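Local coordinates for protein anti-sigma-I factor RsgI2 (Clostridium thermocellum, PDB 4B9P) that probably senses cellulose outside the cell through this carbohydrate-binding module, relieving the sigma factor SigI2 from inhibition by its cytoplasmic anti-sigma domain, at residues K6-A11 with F146-K151; I27-T32 with G97-G102; T59-N64 with I108-N113. All coordinates share one frame; numbering follows the deposited sequence.

Contact 1 of 3, residues K6-A11 with F146-K151; sequences KIELQA and FVVWDK
Ala11 and Val147 form an antiparallel hydrogen-bonded pair: Ala11 N donates to Val147 O at 2.9 Å, and Val147 N returns a bond to Ala11 O at 3.1 Å. Two residues along, beyond the Gln10-Val148 pair, Trp149 N donates to Leu9 O at 3.1 Å, so three backbone bonds join 6-11 to 146-151. Gln10 and Val148 make the non-hydrogen-bonded pair, where Gln10 CA lies 3.1 Å from Val147 O in a CA-H...O contact.

Within strand 7-13, Gln10 NE2 bonds Glu8 OE2 at 2.9 Å, nearly straight (168°) and within the amide plane, and Val148 CG2 packs 3.5 Å from that same Glu8 OE2, its side chain crossing Glu8 at about a right angle. Phe146 CB meets Gln10 OE1, while the ring edge approaches Ala11, with Phe146 CD1 3.8 Å from Ala11 CA. Ala11 CB touches Trp149 CB; from there CG runs anti to the backbone N (chi1 -170°), and Trp149 NE1 bonds Ser138 O.

Strand 147-148 is one of the two outermost strands of a five-stranded antiparallel sheet, beside 7-13. Strand 25-31 flanks 7-13 on its other side, and Leu9 and Ala11 pack on Ile152 of strand 152-156 in the second sheet.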
loop_
_atom_site.group_PDB
_atom_site.type_symbol
_atom_site.label_atom_id
_atom_site.label_comp_id
_atom_site.label_asym_id
_atom_site.label_seq_id
_atom_site.Cartn_x
_atom_site.Cartn_y
_atom_site.Cartn_z
ATOM N N LYS A 6 3.026 18.860 4.240
ATOM C CA LYS A 6 1.672 18.350 4.092
ATOM C C LYS A 6 1.606 17.433 2.902
ATOM O O LYS A 6 2.256 17.669 1.873
ATOM C CB LYS A 6 0.667 19.495 3.910
ATOM C CG LYS A 6 -0.780 19.078 4.120
ATOM C CD LYS A 6 -1.701 20.284 4.002
ATOM C CE LYS A 6 -3.179 19.899 3.899
ATOM N NZ LYS A 6 -3.986 21.031 3.338
ATOM N N ILE A 7 0.828 16.357 3.041
ATOM C CA ILE A 7 0.624 15.422 1.956
ATOM C C ILE A 7 -0.864 15.098 1.807
ATOM O O ILE A 7 -1.656 15.331 2.738
ATOM C CB ILE A 7 1.402 14.106 2.182
ATOM C CG1 ILE A 7 1.080 13.505 3.548
ATOM C CG2 ILE A 7 2.910 14.367 1.988
ATOM C CD1 ILE A 7 1.654 12.149 3.776
ATOM N N GLU A 8 -1.218 14.544 0.654
ATOM C CA GLU A 8 -2.514 13.969 0.432
ATOM C C GLU A 8 -2.279 12.572 -0.118
ATOM O O GLU A 8 -1.384 12.380 -0.937
ATOM C CB GLU A 8 -3.331 14.815 -0.562
ATOM C CG GLU A 8 -4.698 14.255 -0.807
ATOM C CD GLU A 8 -5.549 15.164 -1.656
ATOM O OE1 GLU A 8 -6.094 16.136 -1.092
ATOM O OE2 GLU A 8 -5.707 14.920 -2.873
ATOM N N LEU A 9 -3.087 11.600 0.301
ATOM C CA LEU A 9 -2.945 10.237 -0.170
ATOM C C LEU A 9 -4.245 9.871 -0.865
ATOM O O LEU A 9 -5.320 9.936 -0.249
ATOM C CB LEU A 9 -2.656 9.327 1.014
ATOM C CG LEU A 9 -2.284 7.866 0.818
ATOM C CD1 LEU A 9 -3.452 6.986 0.317
ATOM C CD2 LEU A 9 -1.008 7.706 0.018
ATOM N N GLN A 10 -4.147 9.495 -2.144
ATOM C CA GLN A 10 -5.283 8.984 -2.902
ATOM C C GLN A 10 -5.064 7.510 -3.179
ATOM O O GLN A 10 -3.909 7.069 -3.314
ATOM C CB GLN A 10 -5.515 9.750 -4.199
ATOM C CG GLN A 10 -5.760 11.198 -3.961
ATOM C CD GLN A 10 -6.091 11.928 -5.236
ATOM O OE1 GLN A 10 -6.234 11.319 -6.274
ATOM N NE2 GLN A 10 -6.180 13.252 -5.176
ATOM N N ALA A 11 -6.133 6.732 -3.269
ATOM C CA ALA A 11 -5.965 5.294 -3.500
ATOM C C ALA A 11 -7.246 4.710 -4.059
ATOM O O ALA A 11 -8.331 5.313 -3.963
ATOM C CB ALA A 11 -5.618 4.597 -2.194
ATOM N N PHE A 146 -8.807 6.707 -8.364
ATOM C CA PHE A 146 -8.261 7.326 -7.159
ATOM C C PHE A 146 -9.262 8.201 -6.408
ATOM O O PHE A 146 -9.921 9.059 -7.027
ATOM C CB PHE A 146 -7.045 8.178 -7.531
ATOM C CG PHE A 146 -5.869 7.376 -7.932
ATOM C CD1 PHE A 146 -5.162 6.630 -6.974
ATOM C CD2 PHE A 146 -5.427 7.376 -9.255
ATOM C CE1 PHE A 146 -4.097 5.870 -7.334
ATOM C CE2 PHE A 146 -4.344 6.621 -9.607
ATOM C CZ PHE A 146 -3.664 5.872 -8.622
ATOM N N VAL A 147 -9.338 8.028 -5.098
ATOM C CA VAL A 147 -10.046 8.952 -4.215
ATOM C C VAL A 147 -9.170 9.232 -3.024
ATOM O O VAL A 147 -8.346 8.423 -2.639
ATOM C CB VAL A 147 -11.433 8.391 -3.742
ATOM C CG1 VAL A 147 -12.340 8.076 -4.908
ATOM C CG2 VAL A 147 -11.301 7.130 -2.845
ATOM N N VAL A 148 -9.322 10.402 -2.425
ATOM C CA VAL A 148 -8.645 10.640 -1.148
ATOM C C VAL A 148 -9.069 9.580 -0.136
ATOM O O VAL A 148 -10.252 9.267 -0.017
ATOM C CB VAL A 148 -8.973 12.081 -0.653
ATOM C CG1 VAL A 148 -8.336 12.358 0.696
ATOM C CG2 VAL A 148 -8.448 13.114 -1.688
ATOM N N TRP A 149 -8.112 8.957 0.551
ATOM C CA TRP A 149 -8.461 7.761 1.332
ATOM C C TRP A 149 -7.749 7.777 2.668
ATOM O O TRP A 149 -6.506 7.731 2.738
ATOM C CB TRP A 149 -8.128 6.506 0.537
ATOM C CG TRP A 149 -8.644 5.259 1.123
ATOM C CD1 TRP A 149 -7.901 4.172 1.539
ATOM C CD2 TRP A 149 -10.013 4.922 1.294
ATOM N NE1 TRP A 149 -8.751 3.175 1.976
ATOM C CE2 TRP A 149 -10.051 3.604 1.828
ATOM C CE3 TRP A 149 -11.220 5.594 1.042
ATOM C CZ2 TRP A 149 -11.263 2.945 2.097
ATOM C CZ3 TRP A 149 -12.431 4.937 1.339
ATOM C CH2 TRP A 149 -12.434 3.639 1.881
ATOM N N ASP A 150 -8.546 7.795 3.733
ATOM C CA ASP A 150 -8.033 7.968 5.093
ATOM C C ASP A 150 -7.577 6.669 5.766
ATOM O O ASP A 150 -6.992 6.724 6.848
ATOM C CB ASP A 150 -9.138 8.570 5.987
ATOM C CG ASP A 150 -9.582 9.942 5.518
ATOM O OD1 ASP A 150 -8.703 10.820 5.458
ATOM O OD2 ASP A 150 -10.766 10.136 5.163
ATOM N N LYS A 151 -7.817 5.496 5.157
ATOM C CA LYS A 151 -7.544 4.230 5.847
ATOM C C LYS A 151 -6.254 3.576 5.394
ATOM O O LYS A 151 -5.989 2.424 5.728
ATOM C CB LYS A 151 -8.719 3.269 5.696
ATOM C CG LYS A 151 -9.941 3.698 6.496
ATOM C CD LYS A 151 -11.126 2.694 6.300
ATOM C CE LYS A 151 -11.223 1.693 7.360
ATOM N NZ LYS A 151 -12.228 0.649 6.897
#

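Contact 2 of 3, residues I27-T32 with G97-G102; sequences IKLINT and GVLNPG
Asn31 meets the Leu99-Gly102 turn at one end of the CBM3 beta-sandwich, where strand 25-31 of the five-stranded sheet runs out and the short strand 98-99, paired in its own small sheet with 37-38, leads through a turn toward strand 104-111. No beta bridge joins the two segments; the evidence for the link is a pair of hydrogen bonds, both centred on Asn31. Its backbone O accepts from Gly102 N at 2.8 Å with an N-H...O angle of 164°. Its side chain supplies the second bond, ND2 to Leu99 O at 2.9 Å, less straight at 149°. Leu99 O lies in the amide plane of Asn31, whereas ND2 stands well above the carbonyl plane of Leu99.

CG of Asn31 is anti to the backbone N (chi1 -174°), which puts it against the turn, 3.6 Å from Pro101 CA. The amide is gripped further: ND2 also bonds Thr35 O, and OD1 accepts from Gly33 N. Both ends of this buried group are therefore satisfied, and its rotation is fixed by partners in the two chain pieces that it ties together. Gly102 takes a positive phi, where a CB would collide with the carbonyl O before it.

Beside the two bonds the contact is apolar. Leu99, directed at strand 25-31 and also packed on Val105, sets CD2 3.9 Å from Asn31 CB, and the same methyl comes within 4.3 Å of Leu29 CD2.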
loop_
_atom_site.group_PDB
_atom_site.type_symbol
_atom_site.label_atom_id
_atom_site.label_comp_id
_atom_site.label_asym_id
_atom_site.label_seq_id
_atom_site.Cartn_x
_atom_site.Cartn_y
_atom_site.Cartn_z
ATOM N N ILE A 27 -1.944 3.533 -5.362
ATOM C CA ILE A 27 -1.758 4.633 -4.437
ATOM C C ILE A 27 -1.087 5.797 -5.139
ATOM O O ILE A 27 -0.196 5.606 -5.962
ATOM C CB ILE A 27 -0.914 4.122 -3.249
ATOM C CG1 ILE A 27 -1.715 3.048 -2.456
ATOM C CG2 ILE A 27 -0.504 5.226 -2.340
ATOM C CD1 ILE A 27 -0.869 2.197 -1.472
ATOM N N LYS A 28 -1.512 7.005 -4.789
ATOM C CA LYS A 28 -0.910 8.230 -5.291
ATOM C C LYS A 28 -0.614 9.105 -4.076
ATOM O O LYS A 28 -1.549 9.478 -3.341
ATOM C CB LYS A 28 -1.847 8.913 -6.276
ATOM C CG LYS A 28 -1.329 10.133 -6.953
ATOM C CD LYS A 28 -2.297 10.575 -8.081
ATOM C CE LYS A 28 -1.911 11.903 -8.659
ATOM N NZ LYS A 28 -2.878 12.442 -9.660
ATOM N N LEU A 29 0.658 9.378 -3.845
ATOM C CA LEU A 29 1.079 10.225 -2.743
ATOM C C LEU A 29 1.447 11.576 -3.292
ATOM O O LEU A 29 2.324 11.668 -4.173
ATOM C CB LEU A 29 2.323 9.638 -2.105
ATOM C CG LEU A 29 3.050 10.457 -1.050
ATOM C CD1 LEU A 29 2.186 10.611 0.185
ATOM C CD2 LEU A 29 4.412 9.834 -0.718
ATOM N N ILE A 30 0.790 12.605 -2.795
ATOM C CA ILE A 30 0.949 13.952 -3.339
ATOM C C ILE A 30 1.500 14.887 -2.286
ATOM O O ILE A 30 1.012 14.913 -1.157
ATOM C CB ILE A 30 -0.389 14.544 -3.869
ATOM C CG1 ILE A 30 -1.035 13.553 -4.844
ATOM C CG2 ILE A 30 -0.157 15.911 -4.497
ATOM C CD1 ILE A 30 -2.509 13.375 -4.592
ATOM N N ASN A 31 2.516 15.664 -2.650
ATOM C CA ASN A 31 3.024 16.666 -1.745
ATOM C C ASN A 31 2.192 17.941 -1.930
ATOM O O ASN A 31 2.290 18.636 -2.949
ATOM C CB ASN A 31 4.500 16.919 -2.041
ATOM C CG ASN A 31 5.149 17.866 -1.026
ATOM O OD1 ASN A 31 4.433 18.601 -0.326
ATOM N ND2 ASN A 31 6.474 17.856 -0.944
ATOM N N THR A 32 1.375 18.251 -0.936
ATOM C CA THR A 32 0.486 19.404 -1.044
ATOM C C THR A 32 0.958 20.570 -0.173
ATOM O O THR A 32 0.334 21.628 -0.213
ATOM C CB THR A 32 -0.968 19.038 -0.695
ATOM O OG1 THR A 32 -0.978 18.514 0.632
ATOM C CG2 THR A 32 -1.537 17.991 -1.629
ATOM N N GLY A 97 15.183 10.029 -4.252
ATOM C CA GLY A 97 15.174 11.469 -4.432
ATOM C C GLY A 97 14.144 12.151 -3.545
ATOM O O GLY A 97 13.691 11.639 -2.523
ATOM N N VAL A 98 13.762 13.343 -3.982
ATOM C CA VAL A 98 12.956 14.242 -3.186
ATOM C C VAL A 98 11.638 14.478 -3.892
ATOM O O VAL A 98 11.602 14.628 -5.116
ATOM C CB VAL A 98 13.715 15.569 -2.951
ATOM C CG1 VAL A 98 12.805 16.635 -2.407
ATOM C CG2 VAL A 98 14.878 15.303 -1.998
ATOM N N LEU A 99 10.560 14.494 -3.121
ATOM C CA LEU A 99 9.249 14.809 -3.650
ATOM C C LEU A 99 9.005 16.272 -3.334
ATOM O O LEU A 99 8.765 16.648 -2.182
ATOM C CB LEU A 99 8.212 13.913 -2.979
ATOM C CG LEU A 99 6.851 13.995 -3.656
ATOM C CD1 LEU A 99 6.892 13.417 -5.099
ATOM C CD2 LEU A 99 5.814 13.279 -2.810
ATOM N N ASN A 100 9.089 17.116 -4.355
ATOM C CA ASN A 100 8.851 18.532 -4.144
ATOM C C ASN A 100 7.395 18.878 -4.060
ATOM O O ASN A 100 6.551 18.129 -4.541
ATOM C CB ASN A 100 9.530 19.344 -5.242
ATOM C CG ASN A 100 11.034 19.399 -5.047
ATOM O OD1 ASN A 100 11.517 19.673 -3.947
ATOM N ND2 ASN A 100 11.775 19.066 -6.084
ATOM N N PRO A 101 7.079 20.052 -3.479
ATOM C CA PRO A 101 5.676 20.490 -3.441
ATOM C C PRO A 101 5.045 20.493 -4.845
ATOM O O PRO A 101 5.625 20.997 -5.799
ATOM C CB PRO A 101 5.783 21.905 -2.839
ATOM C CG PRO A 101 6.974 21.794 -1.940
ATOM C CD PRO A 101 7.950 20.943 -2.696
ATOM N N GLY A 102 3.855 19.909 -4.950
ATOM C CA GLY A 102 3.142 19.833 -6.209
ATOM C C GLY A 102 3.428 18.541 -6.980
ATOM O O GLY A 102 2.772 18.259 -7.986
#

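Contact 3 of 3, residues T59-N64 with I108-N113; sequences TCDWSN and ISRIGN
Thr59 and Arg110 exchange two backbone hydrogen bonds, Thr59 N to Arg110 O and Arg110 N to Thr59 O, each 2.9 Å. The antiparallel ladder then slips by one residue. Asp61 and Trp62 both face Ile108, Asp61 N donating to Ile108 O with a bent angle of 134° and Ile108 N donating to Trp62 O at 169°, which defines a classic beta bulge.

The bulge turns Asp61 toward the partner strand, where Arg110 grips it side-on. Arg110 NE and NH2 both donate to Asp61 OD1, at 3.2 Å and 3.3 Å, using its syn lone pair, and OD1 lies at the guanidinium edge. Arg110 NE is also 2.7 Å from Asp61 OD2, a weak hydrogen bond within the same salt bridge. Carboxylate and guanidinium planes are nearly coplanar, 24° apart. The third nitrogen of Arg110, NH1, bonds Leu117 O. On the face carrying Thr59 and Arg110, Ile108 CD1 lies 3.8 Å from Trp62 CE3; on the face of Cys60 and Ser109, Ser109 OG is bonded to Tyr58 OH.

The edge strand 56-63 is thus joined to 104-111 by backbone bonds and an ion pair at the surface; the nearby charge would be expected to help keep Asp61 ionised.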
loop_
_atom_site.group_PDB
_atom_site.type_symbol
_atom_site.label_atom_id
_atom_site.label_comp_id
_atom_site.label_asym_id
_atom_site.label_seq_id
_atom_site.Cartn_x
_atom_site.Cartn_y
_atom_site.Cartn_z
ATOM N N THR A 59 4.901 -7.107 -5.035
ATOM C CA THR A 59 5.583 -6.638 -6.202
ATOM C C THR A 59 5.024 -5.275 -6.631
ATOM O O THR A 59 3.825 -5.013 -6.514
ATOM C CB THR A 59 5.561 -7.653 -7.345
ATOM O OG1 THR A 59 6.446 -7.232 -8.400
ATOM C CG2 THR A 59 4.177 -7.839 -7.861
ATOM N N CYS A 60 5.905 -4.398 -7.131
ATOM C CA CYS A 60 5.483 -3.149 -7.743
ATOM C C CYS A 60 5.509 -3.332 -9.251
ATOM O O CYS A 60 6.567 -3.516 -9.835
ATOM C CB CYS A 60 6.415 -2.003 -7.327
ATOM S SG CYS A 60 6.048 -0.469 -8.173
ATOM N N ASP A 61 4.319 -3.327 -9.845
ATOM C CA ASP A 61 4.189 -3.493 -11.267
ATOM C C ASP A 61 4.619 -2.242 -12.024
ATOM O O ASP A 61 5.117 -2.352 -13.149
ATOM C CB ASP A 61 2.753 -3.861 -11.635
ATOM C CG ASP A 61 2.447 -5.324 -11.401
ATOM O OD1 ASP A 61 3.383 -6.149 -11.250
ATOM O OD2 ASP A 61 1.254 -5.642 -11.385
ATOM N N TRP A 62 4.430 -1.068 -11.431
ATOM C CA TRP A 62 4.736 0.172 -12.113
ATOM C C TRP A 62 4.713 1.315 -11.136
ATOM O O TRP A 62 3.924 1.319 -10.187
ATOM C CB TRP A 62 3.678 0.459 -13.185
ATOM C CG TRP A 62 3.912 1.731 -13.966
ATOM C CD1 TRP A 62 4.677 1.854 -15.083
ATOM C CD2 TRP A 62 3.379 3.025 -13.703
ATOM N NE1 TRP A 62 4.658 3.139 -15.529
ATOM C CE2 TRP A 62 3.878 3.893 -14.707
ATOM C CE3 TRP A 62 2.548 3.545 -12.709
ATOM C CZ2 TRP A 62 3.563 5.244 -14.768
ATOM C CZ3 TRP A 62 2.236 4.926 -12.769
ATOM C CH2 TRP A 62 2.752 5.744 -13.789
ATOM N N SER A 63 5.575 2.301 -11.362
ATOM C CA SER A 63 5.460 3.593 -10.672
ATOM C C SER A 63 5.878 4.645 -11.658
ATOM O O SER A 63 6.684 4.360 -12.556
ATOM C CB SER A 63 6.393 3.613 -9.481
ATOM O OG SER A 63 6.390 4.884 -8.879
ATOM N N ASN A 64 5.379 5.874 -11.504
ATOM C CA ASN A 64 5.847 6.972 -12.342
ATOM C C ASN A 64 7.310 7.321 -12.078
ATOM O O ASN A 64 7.924 7.976 -12.929
ATOM C CB ASN A 64 4.943 8.210 -12.192
ATOM C CG ASN A 64 4.987 8.829 -10.805
ATOM O OD1 ASN A 64 5.072 8.131 -9.811
ATOM N ND2 ASN A 64 4.939 10.139 -10.741
ATOM N N ILE A 108 1.635 1.214 -8.417
ATOM C CA ILE A 108 0.712 0.128 -8.734
ATOM C C ILE A 108 1.334 -1.144 -8.166
ATOM O O ILE A 108 2.440 -1.493 -8.575
ATOM C CB ILE A 108 0.537 0.025 -10.267
ATOM C CG1 ILE A 108 -0.146 1.284 -10.822
ATOM C CG2 ILE A 108 -0.262 -1.227 -10.626
ATOM C CD1 ILE A 108 -0.427 1.240 -12.276
ATOM N N SER A 109 0.629 -1.822 -7.252
ATOM C CA SER A 109 1.167 -2.975 -6.550
ATOM C C SER A 109 0.285 -4.179 -6.676
ATOM O O SER A 109 -0.918 -4.071 -6.904
ATOM C CB SER A 109 1.276 -2.673 -5.061
ATOM O OG SER A 109 2.054 -1.512 -4.814
ATOM N N ARG A 110 0.908 -5.335 -6.481
ATOM C CA ARG A 110 0.189 -6.605 -6.347
ATOM C C ARG A 110 0.767 -7.343 -5.165
ATOM O O ARG A 110 1.980 -7.432 -5.040
ATOM C CB ARG A 110 0.323 -7.461 -7.626
ATOM C CG ARG A 110 -0.288 -6.815 -8.850
ATOM C CD ARG A 110 -0.339 -7.794 -9.996
ATOM N NE ARG A 110 1.003 -8.094 -10.396
ATOM C CZ ARG A 110 1.491 -9.295 -10.688
ATOM N NH1 ARG A 110 0.752 -10.411 -10.627
ATOM N NH2 ARG A 110 2.754 -9.354 -11.050
ATOM N N ILE A 111 -0.095 -7.952 -4.358
ATOM C CA ILE A 111 0.341 -8.686 -3.173
ATOM C C ILE A 111 -0.454 -9.994 -3.108
ATOM O O ILE A 111 -1.671 -10.017 -3.269
ATOM C CB ILE A 111 0.065 -7.883 -1.846
ATOM C CG1 ILE A 111 0.837 -6.542 -1.878
ATOM C CG2 ILE A 111 0.425 -8.675 -0.594
ATOM C CD1 ILE A 111 -0.007 -5.384 -2.318
ATOM N N GLY A 112 0.254 -11.085 -2.848
ATOM C CA GLY A 112 -0.420 -12.361 -2.680
ATOM C C GLY A 112 0.558 -13.500 -2.636
ATOM O O GLY A 112 1.790 -13.320 -2.635
ATOM N N ASN A 113 0.003 -14.715 -2.594
ATOM C CA ASN A 113 0.805 -15.936 -2.610
ATOM C C ASN A 113 1.678 -15.912 -3.875
ATOM O O ASN A 113 1.161 -15.687 -4.979
ATOM C CB ASN A 113 -0.204 -17.106 -2.639
ATOM C CG ASN A 113 0.425 -18.482 -2.575
ATOM O OD1 ASN A 113 1.446 -18.744 -3.180
ATOM N ND2 ASN A 113 -0.240 -19.390 -1.887
#

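Contacts 1 and 3 pin the two outermost strands of one five-stranded sheet, 147-148 at one side and 56-63 at the other, their centres about 18 Å apart. Contact 2 instead ties the end of inner strand 25-31 to the turn leading into 104-111. It touches contact 1, since strands 7-13 and 25-31 are neighbours, with Gln10 O 2.8 Å from Lys28 N. Contact 3 lies at the surface and adds a salt bridge to its bulged ladder; contacts 1 and 2 are partly buried and have no salt bridge between their segments. Contact 1 rests on backbone pairing, whereas contact 2 combines a backbone bond with a buried side-chain amide.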